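Local structure of glutathione S-transferase (Bombyx mori, 4E8H) at residues M22-V27 / M158-I163; T164-I169 / K187-T192; M2-I7 / D62-I67; L28-H33 / N80-D85; Y10-S15 / T37-G42. The protein binds glutathione and, as a homodimeric transferase of the delta/epsilon type, probably catalyses the attachment of its thiol to electrophilic substrates. One frame throughout, in Å; residues are numbered along the deposited sequence.

Contact 1 (M22-V27 / M158-I163)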
# COMPACT_ATOMS: atom_id res chain seq x y z
N MET B 22 -12.12 10.65 -5.90
CA MET B 22 -13.00 11.60 -6.59
C MET B 22 -12.27 12.45 -7.63
O MET B 22 -12.79 12.69 -8.71
CB MET B 22 -13.73 12.50 -5.58
CG MET B 22 -14.80 11.78 -4.76
SD MET B 22 -15.26 12.64 -3.24
CE MET B 22 -16.45 13.82 -3.86
N MET B 23 -11.06 12.89 -7.29
CA MET B 23 -10.23 13.64 -8.23
C MET B 23 -9.69 12.76 -9.37
O MET B 23 -9.56 13.23 -10.50
CB MET B 23 -9.08 14.36 -7.52
CG MET B 23 -9.50 15.59 -6.72
SD MET B 23 -8.11 16.59 -6.12
CE MET B 23 -7.35 15.47 -4.94
N THR B 24 -9.39 11.50 -9.07
CA THR B 24 -8.95 10.56 -10.10
C THR B 24 -10.06 10.34 -11.13
O THR B 24 -9.79 10.34 -12.34
CB THR B 24 -8.49 9.21 -9.51
OG1 THR B 24 -7.40 9.43 -8.61
CG2 THR B 24 -8.02 8.26 -10.62
N ALA B 25 -11.29 10.18 -10.65
CA ALA B 25 -12.46 10.01 -11.52
C ALA B 25 -12.73 11.23 -12.40
O ALA B 25 -13.13 11.08 -13.55
CB ALA B 25 -13.68 9.67 -10.69
N ARG B 26 -12.50 12.42 -11.86
CA ARG B 26 -12.67 13.65 -12.63
C ARG B 26 -11.67 13.75 -13.78
O ARG B 26 -12.04 14.06 -14.91
CB ARG B 26 -12.59 14.89 -11.73
CG ARG B 26 -13.79 15.08 -10.81
CD ARG B 26 -15.02 15.56 -11.56
NE ARG B 26 -14.86 16.93 -12.04
CZ ARG B 26 -15.21 18.02 -11.35
NH1 ARG B 26 -15.77 17.90 -10.15
NH2 ARG B 26 -15.02 19.22 -11.87
N VAL B 27 -10.40 13.46 -13.48
CA VAL B 27 -9.33 13.49 -14.49
C VAL B 27 -9.60 12.49 -15.62
O VAL B 27 -9.28 12.74 -16.78
CB VAL B 27 -7.93 13.25 -13.86
CG1 VAL B 27 -6.84 13.12 -14.92
CG2 VAL B 27 -7.58 14.39 -12.91
N MET B 158 2.05 13.67 -14.59
CA MET B 158 1.23 13.45 -13.40
C MET B 158 0.62 12.04 -13.42
O MET B 158 0.20 11.56 -14.47
CB MET B 158 0.13 14.51 -13.30
CG MET B 158 -0.61 14.53 -11.96
SD MET B 158 -2.00 15.68 -11.89
CE MET B 158 -3.22 14.83 -12.89
N THR B 159 0.60 11.39 -12.26
CA THR B 159 0.04 10.05 -12.12
C THR B 159 -0.93 9.98 -10.93
O THR B 159 -1.10 10.96 -10.21
CB THR B 159 1.15 8.97 -11.97
OG1 THR B 159 1.92 9.23 -10.79
CG2 THR B 159 2.07 8.95 -13.19
N VAL B 160 -1.55 8.81 -10.74
CA VAL B 160 -2.41 8.59 -9.57
C VAL B 160 -1.66 8.82 -8.26
O VAL B 160 -2.26 9.20 -7.25
CB VAL B 160 -3.08 7.18 -9.57
CG1 VAL B 160 -4.11 7.08 -10.69
CG2 VAL B 160 -2.04 6.07 -9.68
N ALA B 161 -0.34 8.59 -8.29
CA ALA B 161 0.51 8.82 -7.13
C ALA B 161 0.52 10.29 -6.69
O ALA B 161 0.42 10.57 -5.49
CB ALA B 161 1.93 8.32 -7.39
N ASP B 162 0.62 11.21 -7.65
CA ASP B 162 0.52 12.65 -7.36
C ASP B 162 -0.84 13.02 -6.76
O ASP B 162 -0.91 13.84 -5.85
CB ASP B 162 0.73 13.49 -8.62
CG ASP B 162 2.08 13.27 -9.25
OD1 ASP B 162 3.07 13.86 -8.76
OD2 ASP B 162 2.16 12.51 -10.24
N ILE B 163 -1.90 12.42 -7.29
CA ILE B 163 -3.26 12.73 -6.87
C ILE B 163 -3.52 12.34 -5.41
O ILE B 163 -4.09 13.14 -4.66
CB ILE B 163 -4.33 12.12 -7.84
CG1 ILE B 163 -4.13 12.66 -9.27
CG2 ILE B 163 -5.75 12.40 -7.34
CD1 ILE B 163 -5.10 12.10 -10.32
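Two hydrogen bonds grip Thr24 OG1, one with Ala20 O a turn back in its own helix and one with Gln75 NE2, and Ile163 CG2 packs against it at 3.6 Å. The hydroxyl lies beside the backbone N (chi1 -59°), which brings it to the preceding turn. Thr24 CG2, anti to the backbone N, lies 4.1 Å from Val160 CG1. The partner segment opens helix 160-174 with a capping box, a motif known from the glutathione transferase core. Thr159 is the N-cap, and its amide donates to the anti lone pair of Asp162 OD2 at 2.8 Å, a nearly straight bond (162°). The reciprocal bond, from Ala161 N to Thr159 OG1, is weak. Outside this pairing, Asp162 OD1 accepts from Val153 N. Met158 and Ile163 flank the box as a hydrophobic staple, with Met158 CE 4.2 Å from Ile163 CD1.

The interface joins the thioredoxin-like domain to the helical domain and is almost wholly buried. Its grip is apolar, since no hydrogen bond runs directly between the segments, but Gln75 NE2 also bonds Val160 O and so ties both helices to one amide. Ile163 does most of the packing: its CG2 reaches Met23 CB at 3.9 Å, and Val27 CG2 rests 4.3 Å from Ile163 CD1 and 4.4 Å from Met158 CE.

Contact 2 (T164-I169 / K187-T192)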
# COMPACT_ATOMS: atom_id res chain seq x y z
N THR B 164 -3.10 11.15 -4.98
CA THR B 164 -3.31 10.73 -3.59
C THR B 164 -2.39 11.45 -2.59
O THR B 164 -2.81 11.81 -1.49
CB THR B 164 -3.27 9.19 -3.40
OG1 THR B 164 -3.43 8.87 -2.01
CG2 THR B 164 -1.96 8.59 -3.91
N ILE B 165 -1.13 11.67 -3.00
CA ILE B 165 -0.16 12.39 -2.17
C ILE B 165 -0.59 13.85 -1.96
O ILE B 165 -0.48 14.38 -0.85
CB ILE B 165 1.28 12.27 -2.76
CG1 ILE B 165 1.82 10.85 -2.53
CG2 ILE B 165 2.22 13.30 -2.13
CD1 ILE B 165 3.07 10.49 -3.33
N VAL B 166 -1.12 14.49 -3.01
CA VAL B 166 -1.54 15.89 -2.94
C VAL B 166 -2.66 16.15 -1.92
O VAL B 166 -2.75 17.25 -1.36
CB VAL B 166 -1.88 16.50 -4.34
CG1 VAL B 166 -3.34 16.27 -4.72
CG2 VAL B 166 -1.54 17.98 -4.39
N VAL B 167 -3.49 15.14 -1.66
CA VAL B 167 -4.54 15.24 -0.64
C VAL B 167 -3.92 15.56 0.73
O VAL B 167 -4.40 16.44 1.45
CB VAL B 167 -5.41 13.96 -0.56
CG1 VAL B 167 -6.37 14.02 0.62
CG2 VAL B 167 -6.19 13.76 -1.86
N THR B 168 -2.84 14.85 1.06
CA THR B 168 -2.13 15.02 2.33
C THR B 168 -1.48 16.40 2.43
O THR B 168 -1.51 17.04 3.48
CB THR B 168 -1.08 13.90 2.52
OG1 THR B 168 -1.77 12.66 2.73
CG2 THR B 168 -0.18 14.17 3.72
N ILE B 169 -0.89 16.84 1.32
CA ILE B 169 -0.25 18.15 1.27
C ILE B 169 -1.30 19.25 1.36
O ILE B 169 -1.08 20.27 2.03
CB ILE B 169 0.67 18.29 0.02
CG1 ILE B 169 1.72 17.17 -0.01
CG2 ILE B 169 1.34 19.66 -0.03
CD1 ILE B 169 2.59 17.04 1.25
N LYS B 187 7.11 23.73 -5.22
CA LYS B 187 6.93 23.91 -6.66
C LYS B 187 6.02 22.83 -7.24
O LYS B 187 5.16 23.13 -8.08
CB LYS B 187 8.28 23.90 -7.38
CG LYS B 187 9.19 25.08 -7.05
CD LYS B 187 10.60 24.84 -7.56
CE LYS B 187 11.60 25.77 -6.88
NZ LYS B 187 13.01 25.45 -7.23
N TRP B 188 6.21 21.59 -6.79
CA TRP B 188 5.37 20.47 -7.20
C TRP B 188 3.91 20.69 -6.81
O TRP B 188 3.01 20.35 -7.57
CB TRP B 188 5.88 19.16 -6.59
CG TRP B 188 4.89 18.03 -6.62
CD1 TRP B 188 4.73 17.12 -7.62
CD2 TRP B 188 3.93 17.69 -5.61
NE1 TRP B 188 3.73 16.24 -7.30
CE2 TRP B 188 3.22 16.56 -6.07
CE3 TRP B 188 3.60 18.24 -4.36
CZ2 TRP B 188 2.20 15.97 -5.33
CZ3 TRP B 188 2.58 17.64 -3.62
CH2 TRP B 188 1.90 16.52 -4.11
N PHE B 189 3.69 21.26 -5.63
CA PHE B 189 2.33 21.49 -5.13
C PHE B 189 1.60 22.53 -5.98
O PHE B 189 0.42 22.34 -6.32
CB PHE B 189 2.36 21.87 -3.64
CG PHE B 189 1.00 22.09 -3.02
CD1 PHE B 189 -0.01 21.13 -3.13
CD2 PHE B 189 0.75 23.24 -2.27
CE1 PHE B 189 -1.27 21.34 -2.54
CE2 PHE B 189 -0.49 23.46 -1.68
CZ PHE B 189 -1.50 22.51 -1.81
N GLU B 190 2.29 23.61 -6.34
CA GLU B 190 1.71 24.64 -7.21
C GLU B 190 1.42 24.07 -8.59
O GLU B 190 0.37 24.35 -9.18
CB GLU B 190 2.63 25.86 -7.31
CG GLU B 190 2.85 26.60 -5.98
CD GLU B 190 1.56 27.06 -5.32
OE1 GLU B 190 0.69 27.63 -6.02
OE2 GLU B 190 1.42 26.86 -4.09
N ARG B 191 2.34 23.24 -9.09
CA ARG B 191 2.22 22.57 -10.38
C ARG B 191 1.00 21.64 -10.44
O ARG B 191 0.23 21.67 -11.40
CB ARG B 191 3.50 21.78 -10.66
CG ARG B 191 3.63 21.22 -12.07
CD ARG B 191 4.97 20.52 -12.27
NE ARG B 191 6.11 21.42 -12.04
CZ ARG B 191 7.01 21.28 -11.06
NH1 ARG B 191 6.93 20.27 -10.21
NH2 ARG B 191 7.99 22.15 -10.95
N THR B 192 0.83 20.82 -9.40
CA THR B 192 -0.21 19.78 -9.37
C THR B 192 -1.61 20.38 -9.16
O THR B 192 -2.58 19.92 -9.76
CB THR B 192 0.12 18.69 -8.32
OG1 THR B 192 1.42 18.16 -8.57
CG2 THR B 192 -0.90 17.55 -8.35
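Trp188 and Phe189 reach from helix 183-196 to meet Ile165, Val166 and Ile169 of helix 160-174, a helix-on-helix packing inside the all-helical C-terminal domain. The segment axes cross at -113° and approach no closer than 11.0 Å, a gap spanned by the two rings. Both carry CG anti to the backbone N (164° and -178°), but their neighbours meet them differently. Phe189 takes Ile169 CG2 over one face in a CH-pi contact, 3.9 Å from the ring centroid, while Val166 CG2 sits at the ring edge, in plane. That methyl serves both rings, 3.7 Å from Phe189 CD1 and from Trp188 CH2. Trp188 receives Ile169 CG1 at its edge, near CZ3. Ile165, standing roughly perpendicular to Trp188, brings CG2 to Trp188 CH2 at 3.8 Å. The indole N-H is satisfied by Asp162 OD1 of the capping box. On one indole face lies Thr192 OG1, which donates to Trp188 O at 2.9 Å; Thr192 N reaches that same oxygen from the opposite face of the carbonyl plane.

Contact 3 (M2-I7 / D62-I67)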
# COMPACT_ATOMS: atom_id res chain seq x y z
N MET B 2 -16.26 2.28 -21.28
CA MET B 2 -16.92 3.13 -20.31
C MET B 2 -17.84 2.26 -19.45
O MET B 2 -18.31 1.23 -19.91
CB MET B 2 -17.73 4.23 -21.01
CG MET B 2 -16.93 5.49 -21.28
SD MET B 2 -16.83 6.53 -19.80
CE MET B 2 -15.26 7.36 -20.08
N PRO B 3 -18.07 2.66 -18.18
CA PRO B 3 -19.02 1.90 -17.37
C PRO B 3 -20.43 1.98 -17.96
O PRO B 3 -20.78 3.00 -18.56
CB PRO B 3 -18.95 2.58 -16.00
CG PRO B 3 -18.38 3.92 -16.25
CD PRO B 3 -17.45 3.76 -17.41
N VAL B 4 -21.21 0.92 -17.79
CA VAL B 4 -22.54 0.83 -18.41
C VAL B 4 -23.58 1.72 -17.72
O VAL B 4 -24.57 2.13 -18.32
CB VAL B 4 -23.04 -0.63 -18.56
CG1 VAL B 4 -22.10 -1.43 -19.46
CG2 VAL B 4 -23.22 -1.32 -17.21
N GLN B 5 -23.33 2.01 -16.44
CA GLN B 5 -24.05 3.05 -15.72
C GLN B 5 -23.02 3.73 -14.80
O GLN B 5 -21.93 3.18 -14.60
CB GLN B 5 -25.25 2.46 -14.96
CG GLN B 5 -24.97 1.96 -13.54
CD GLN B 5 -25.78 0.71 -13.18
OE1 GLN B 5 -26.89 0.50 -13.68
NE2 GLN B 5 -25.22 -0.12 -12.31
N PRO B 6 -23.35 4.92 -14.26
CA PRO B 6 -22.40 5.61 -13.38
C PRO B 6 -21.91 4.74 -12.23
O PRO B 6 -22.70 4.02 -11.60
CB PRO B 6 -23.22 6.78 -12.84
CG PRO B 6 -24.17 7.08 -13.94
CD PRO B 6 -24.54 5.75 -14.52
N ILE B 7 -20.60 4.79 -11.98
CA ILE B 7 -19.99 4.09 -10.87
C ILE B 7 -20.44 4.74 -9.56
O ILE B 7 -20.56 5.97 -9.48
CB ILE B 7 -18.44 4.10 -10.98
CG1 ILE B 7 -18.00 3.33 -12.24
CG2 ILE B 7 -17.80 3.50 -9.74
CD1 ILE B 7 -16.55 3.54 -12.63
N ASP B 62 -18.72 0.78 -6.15
CA ASP B 62 -19.57 -0.20 -6.82
C ASP B 62 -19.68 0.16 -8.31
O ASP B 62 -20.50 1.00 -8.70
CB ASP B 62 -20.96 -0.27 -6.16
CG ASP B 62 -21.93 -1.20 -6.89
OD1 ASP B 62 -21.55 -1.87 -7.88
OD2 ASP B 62 -23.10 -1.27 -6.47
N ASP B 63 -18.85 -0.49 -9.11
CA ASP B 63 -18.92 -0.38 -10.57
C ASP B 63 -19.85 -1.47 -11.08
O ASP B 63 -19.43 -2.58 -11.38
CB ASP B 63 -17.52 -0.50 -11.20
CG ASP B 63 -17.55 -0.51 -12.73
OD1 ASP B 63 -18.56 -0.09 -13.34
OD2 ASP B 63 -16.54 -0.94 -13.33
N ASN B 64 -21.14 -1.13 -11.12
CA ASN B 64 -22.14 -1.97 -11.76
C ASN B 64 -22.13 -3.42 -11.27
O ASN B 64 -22.21 -4.37 -12.05
CB ASN B 64 -21.97 -1.89 -13.29
CG ASN B 64 -22.15 -0.47 -13.82
OD1 ASN B 64 -23.20 -0.15 -14.38
ND2 ASN B 64 -21.15 0.39 -13.63
N GLY B 65 -22.01 -3.59 -9.95
CA GLY B 65 -21.96 -4.91 -9.33
C GLY B 65 -20.58 -5.33 -8.84
O GLY B 65 -20.47 -6.18 -7.96
N PHE B 66 -19.54 -4.74 -9.43
CA PHE B 66 -18.17 -5.01 -8.99
C PHE B 66 -17.80 -4.10 -7.83
O PHE B 66 -17.76 -2.87 -7.98
CB PHE B 66 -17.17 -4.87 -10.16
CG PHE B 66 -15.73 -5.06 -9.77
CD1 PHE B 66 -15.28 -6.29 -9.27
CD2 PHE B 66 -14.81 -4.03 -9.91
CE1 PHE B 66 -13.95 -6.47 -8.91
CE2 PHE B 66 -13.47 -4.20 -9.55
CZ PHE B 66 -13.04 -5.42 -9.05
N ILE B 67 -17.54 -4.71 -6.68
CA ILE B 67 -17.21 -3.99 -5.45
C ILE B 67 -15.70 -3.93 -5.24
O ILE B 67 -15.00 -4.92 -5.42
CB ILE B 67 -17.87 -4.65 -4.21
CG1 ILE B 67 -19.35 -4.99 -4.46
CG2 ILE B 67 -17.69 -3.78 -2.96
CD1 ILE B 67 -20.27 -3.79 -4.75
O HOH W 1 -19.44 -1.26 -16.15
O HOH W 2 -22.85 1.35 -10.57
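Gln5 lays its carboxamide over the OD1 end of the Asn64 amide, the planes 15° apart and the side chains running past each other in opposite directions; OD1 is crowded in the model, so the detail of this overlap is doubtful. The sounder link comes from the other end of the asparagine amide: Asn64 ND2 donates to Gln5 O at 3.1 Å (165°). The acceptor lies in the amide plane of Asn64, whereas the donor stands above the plane of the Gln5 carbonyl. ND2 also donates to Asp63 OD1 at 2.7 Å, and these two bonds hold the group's rotation. The bond from Gln5 N to Asn64 OD1 is weak.

Asn64 is part of a type I' turn from Asp63 to Phe66 that closes a beta hairpin, and Asp62 OD1 braces the turn by accepting from Gly65 N in an Asx motif. Two waters bridge the segments. One joins Val4 N to Asp63 OD1; the other is shared by Gln5 NE2, Pro6 O, Asp62 O and Asn64 N. Deeper in, Ile7 CG1 lies 3.6 Å from Asp63 OD1. Asp63 OD2 is held by the hydroxyls of Tyr77 and Tyr82 and forms a salt bridge with Arg94 of the second subunit. The chain leading into strand 7-11 is fastened to the hairpin of strands 60-63 and 66-69, and Ile7 packs on Leu32 of strand 32-36 and on Leu78 and Tyr82 of helix 71-82.

Contact 4 (L28-H33 / N80-D85); sequences LELDLH and NAYGKD
Two helix ends of the thioredoxin-like domain meet here: helix 16-27 closes in a Schellman motif at Glu29, which takes a positive phi of 62°, and helix 71-82 gives way to a loop at Gly83. Leu28 CD2 lies against the glycine backbone, 3.8 Å from Gly83 CA. Leu30 straddles the root of Tyr82, with CD2 at 4.0 Å and CD1 at 4.1 Å from Tyr82 CB; the two side chains cross at about a right angle. Beyond CB the tyrosine ring leads away from segment 28-33.

Toward solvent the contact is looser. Lys84, bent at chi2, runs back so that its CE lies 4.0 Å from Leu28 O. A second bend, at chi4, sets the place of Lys84 NZ, which remains 4.2 Å from Glu29 OE1, too far for a salt bridge, although the opposite charges probably still attract. Packing of these two helices side by side on one face of the mixed sheet is a feature of the thioredoxin fold.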
# COMPACT_ATOMS: atom_id res chain seq x y z
N LEU B 28 -10.21 11.36 -15.27
CA LEU B 28 -10.59 10.33 -16.23
C LEU B 28 -11.96 10.60 -16.86
O LEU B 28 -12.39 9.87 -17.75
CB LEU B 28 -10.60 8.95 -15.56
CG LEU B 28 -9.26 8.38 -15.09
CD1 LEU B 28 -9.48 7.23 -14.13
CD2 LEU B 28 -8.38 7.95 -16.26
N GLU B 29 -12.62 11.66 -16.38
CA GLU B 29 -13.93 12.10 -16.90
C GLU B 29 -15.03 11.05 -16.71
O GLU B 29 -15.85 10.80 -17.60
CB GLU B 29 -13.82 12.58 -18.35
CG GLU B 29 -12.82 13.72 -18.54
CD GLU B 29 -12.63 14.13 -19.99
OE1 GLU B 29 -12.69 13.26 -20.88
OE2 GLU B 29 -12.41 15.33 -20.24
N LEU B 30 -15.04 10.43 -15.53
CA LEU B 30 -16.07 9.49 -15.12
C LEU B 30 -16.96 10.17 -14.09
O LEU B 30 -16.46 10.71 -13.10
CB LEU B 30 -15.44 8.23 -14.51
CG LEU B 30 -14.44 7.41 -15.33
CD1 LEU B 30 -13.64 6.48 -14.43
CD2 LEU B 30 -15.15 6.62 -16.42
N ASP B 31 -18.27 10.16 -14.31
CA ASP B 31 -19.18 10.66 -13.29
C ASP B 31 -19.38 9.59 -12.23
O ASP B 31 -19.64 8.43 -12.55
CB ASP B 31 -20.53 11.11 -13.85
CG ASP B 31 -21.39 11.83 -12.81
OD1 ASP B 31 -22.63 11.67 -12.82
OD2 ASP B 31 -20.83 12.56 -11.96
N LEU B 32 -19.23 10.00 -10.98
CA LEU B 32 -19.51 9.12 -9.87
C LEU B 32 -20.85 9.51 -9.29
O LEU B 32 -21.15 10.69 -9.12
CB LEU B 32 -18.43 9.22 -8.79
CG LEU B 32 -16.99 8.81 -9.13
CD1 LEU B 32 -16.10 8.98 -7.91
CD2 LEU B 32 -16.90 7.38 -9.66
N HIS B 33 -21.67 8.50 -9.01
CA HIS B 33 -22.86 8.72 -8.21
C HIS B 33 -22.47 8.53 -6.75
O HIS B 33 -22.26 7.41 -6.27
CB HIS B 33 -24.01 7.82 -8.67
CG HIS B 33 -24.70 8.33 -9.90
ND1 HIS B 33 -25.94 7.89 -10.31
CD2 HIS B 33 -24.32 9.27 -10.80
CE1 HIS B 33 -26.29 8.53 -11.41
NE2 HIS B 33 -25.33 9.37 -11.73
N ASN B 80 -6.83 1.45 -15.25
CA ASN B 80 -6.70 0.18 -15.98
C ASN B 80 -7.93 -0.15 -16.82
O ASN B 80 -7.80 -0.62 -17.96
CB ASN B 80 -6.42 -0.99 -15.03
CG ASN B 80 -5.02 -0.95 -14.43
OD1 ASN B 80 -4.11 -0.32 -14.98
ND2 ASN B 80 -4.85 -1.63 -13.30
N ALA B 81 -9.11 0.09 -16.27
CA ALA B 81 -10.36 -0.26 -16.92
C ALA B 81 -10.93 0.82 -17.85
O ALA B 81 -11.53 0.49 -18.87
CB ALA B 81 -11.41 -0.67 -15.89
N TYR B 82 -10.74 2.09 -17.49
CA TYR B 82 -11.49 3.16 -18.16
C TYR B 82 -10.69 4.36 -18.68
O TYR B 82 -11.28 5.29 -19.24
CB TYR B 82 -12.62 3.65 -17.26
CG TYR B 82 -13.60 2.57 -16.89
CD1 TYR B 82 -14.30 1.86 -17.87
CD2 TYR B 82 -13.84 2.24 -15.55
CE1 TYR B 82 -15.20 0.86 -17.54
CE2 TYR B 82 -14.73 1.24 -15.21
CZ TYR B 82 -15.41 0.55 -16.20
OH TYR B 82 -16.30 -0.44 -15.87
N GLY B 83 -9.37 4.34 -18.50
CA GLY B 83 -8.52 5.39 -19.04
C GLY B 83 -8.60 5.43 -20.55
O GLY B 83 -8.62 4.39 -21.21
N LYS B 84 -8.67 6.64 -21.12
CA LYS B 84 -8.67 6.80 -22.58
C LYS B 84 -7.27 6.49 -23.09
O LYS B 84 -7.08 6.13 -24.26
CB LYS B 84 -9.09 8.22 -22.98
CG LYS B 84 -10.33 8.74 -22.27
CD LYS B 84 -11.47 7.72 -22.29
CE LYS B 84 -12.57 8.14 -21.35
NZ LYS B 84 -13.37 9.27 -21.92
N ASP B 85 -6.31 6.63 -22.18
CA ASP B 85 -4.95 6.16 -22.35
C ASP B 85 -4.42 5.80 -20.95
O ASP B 85 -5.15 5.92 -19.96
CB ASP B 85 -4.07 7.22 -23.03
CG ASP B 85 -3.95 8.51 -22.23
OD1 ASP B 85 -3.30 9.45 -22.73
OD2 ASP B 85 -4.49 8.60 -21.10

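Contact 5 (Y10-S15 / T37-G42)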
# COMPACT_ATOMS: atom_id res chain seq x y z
N TYR B 10 -19.35 5.09 -2.18
CA TYR B 10 -19.75 5.33 -0.80
C TYR B 10 -18.63 6.12 -0.14
O TYR B 10 -17.48 5.69 -0.13
CB TYR B 10 -20.03 4.00 -0.08
CG TYR B 10 -21.19 3.24 -0.70
CD1 TYR B 10 -22.48 3.36 -0.18
CD2 TYR B 10 -21.00 2.42 -1.81
CE1 TYR B 10 -23.55 2.67 -0.75
CE2 TYR B 10 -22.06 1.73 -2.39
CZ TYR B 10 -23.33 1.86 -1.86
OH TYR B 10 -24.38 1.18 -2.43
N TYR B 11 -18.97 7.30 0.40
CA TYR B 11 -17.96 8.30 0.75
C TYR B 11 -18.42 9.28 1.83
O TYR B 11 -19.58 9.25 2.26
CB TYR B 11 -17.59 9.09 -0.52
CG TYR B 11 -18.45 10.32 -0.74
CD1 TYR B 11 -17.88 11.59 -0.83
CD2 TYR B 11 -19.85 10.22 -0.83
CE1 TYR B 11 -18.67 12.73 -1.01
CE2 TYR B 11 -20.64 11.35 -1.00
CZ TYR B 11 -20.05 12.60 -1.10
OH TYR B 11 -20.83 13.72 -1.28
N LEU B 12 -17.50 10.15 2.24
CA LEU B 12 -17.83 11.40 2.93
C LEU B 12 -16.91 12.49 2.39
O LEU B 12 -15.73 12.23 2.15
CB LEU B 12 -17.64 11.27 4.45
CG LEU B 12 -18.66 10.45 5.25
CD1 LEU B 12 -18.17 10.27 6.68
CD2 LEU B 12 -20.05 11.09 5.23
N PRO B 13 -17.43 13.72 2.20
CA PRO B 13 -16.62 14.78 1.57
C PRO B 13 -15.23 15.06 2.18
O PRO B 13 -14.29 15.30 1.41
CB PRO B 13 -17.53 16.01 1.65
CG PRO B 13 -18.91 15.46 1.68
CD PRO B 13 -18.81 14.17 2.47
N PRO B 14 -15.08 15.04 3.52
CA PRO B 14 -13.76 15.38 4.06
C PRO B 14 -12.73 14.24 4.07
O PRO B 14 -11.54 14.50 4.28
CB PRO B 14 -14.05 15.85 5.50
CG PRO B 14 -15.47 15.47 5.79
CD PRO B 14 -16.05 14.76 4.60
N SER B 15 -13.18 13.01 3.86
CA SER B 15 -12.32 11.82 3.92
C SER B 15 -11.17 11.86 2.89
O SER B 15 -11.43 11.90 1.69
CB SER B 15 -13.17 10.56 3.74
OG SER B 15 -12.38 9.43 3.43
N THR B 37 -22.16 8.32 3.23
CA THR B 37 -22.15 7.20 4.16
C THR B 37 -21.70 7.67 5.54
O THR B 37 -20.50 7.84 5.80
CB THR B 37 -21.30 6.02 3.64
OG1 THR B 37 -21.79 5.62 2.35
CG2 THR B 37 -21.38 4.83 4.59
N ASN B 38 -22.68 7.90 6.41
CA ASN B 38 -22.47 8.46 7.73
C ASN B 38 -21.85 7.45 8.69
O ASN B 38 -22.54 6.58 9.23
CB ASN B 38 -23.82 8.97 8.28
CG ASN B 38 -23.66 10.02 9.37
OD1 ASN B 38 -22.71 10.00 10.15
ND2 ASN B 38 -24.62 10.94 9.43
N ILE B 39 -20.54 7.57 8.89
CA ILE B 39 -19.78 6.71 9.80
C ILE B 39 -20.30 6.85 11.23
O ILE B 39 -20.55 5.85 11.90
CB ILE B 39 -18.26 7.03 9.77
CG1 ILE B 39 -17.67 6.86 8.36
CG2 ILE B 39 -17.48 6.23 10.82
CD1 ILE B 39 -18.09 5.56 7.62
N MET B 40 -20.45 8.10 11.67
CA MET B 40 -20.98 8.41 13.00
C MET B 40 -22.25 7.64 13.34
O MET B 40 -22.39 7.11 14.44
CB MET B 40 -21.23 9.92 13.14
CG MET B 40 -19.97 10.78 13.15
SD MET B 40 -18.95 10.54 14.62
CE MET B 40 -19.88 11.44 15.85
N ASN B 41 -23.18 7.58 12.38
CA ASN B 41 -24.47 6.91 12.59
C ASN B 41 -24.45 5.40 12.39
O ASN B 41 -25.47 4.73 12.57
CB ASN B 41 -25.54 7.55 11.69
CG ASN B 41 -26.04 8.88 12.23
OD1 ASN B 41 -25.59 9.35 13.27
ND2 ASN B 41 -26.97 9.49 11.51
N GLY B 42 -23.29 4.86 12.02
CA GLY B 42 -23.14 3.43 11.79
C GLY B 42 -23.72 2.96 10.47
O GLY B 42 -24.06 1.78 10.32
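Leu12 and Thr37 form the close-packed side of this contact. The isopropyl end of Leu12 abuts Thr37 O, which lies 3.2 Å from Leu12 CG and 3.3 Å from Leu12 CD2. Beside it Thr37 N donates to Tyr11 O at 2.9 Å. The threonine is buried, and its hydroxyl, beside the backbone N (chi1 -56°), sits in the plane of the Tyr10 ring at its edge, with Thr37 OG1 3.5 Å from Tyr10 CD1. That oxygen has its hydrogen-bond partner in Ile35 O.

With Tyr11 also bonded to Ile35, the Thr37 bond extends the parallel pairing with strand 7-11 one residue past the end of strand 32-36, at the C-terminal ends of the two parallel strands of the beta-alpha-beta unit of the thioredoxin fold. Each segment then turns. Leu12 to Ser15 makes a type I turn that delivers Ser15, the N-cap of helix 16-27, to the bound glutathione.

The other side is thinner. Leu12 CD1 and Ile39 CG1 touch at 3.8 Å, and the Ile39 side chain is also about 4 Å from glutathione. Beyond it the type I turn from Ile39 to Gly42 runs out to solvent, with Met40 and Asn41 exposed and a weak bond from Asn41 N to Asn38 OD1.

In the fold
Contacts 3, 4 and 5 belong to the thioredoxin-like domain and reach one mixed sheet, while contact 2 lies within the helical domain and contact 1 joins the two. Contacts 1 and 2 share helix 160-174, their centres 11 Å apart. Contact 4 is 10 Å from contact 1, centre to centre, joined by a probable hydrogen bond from Leu30 N to Ala25 O. Along the chain contacts 3 and 4 interleave, contact 5 falls within the span of contact 3, and contacts 1, 3, 4 and 5 all close before contact 2 opens. Contact 5 borders the glutathione site; contacts 3 and 4 lie on the dimer side of the same domain, which contact 1 fixes against the helical one.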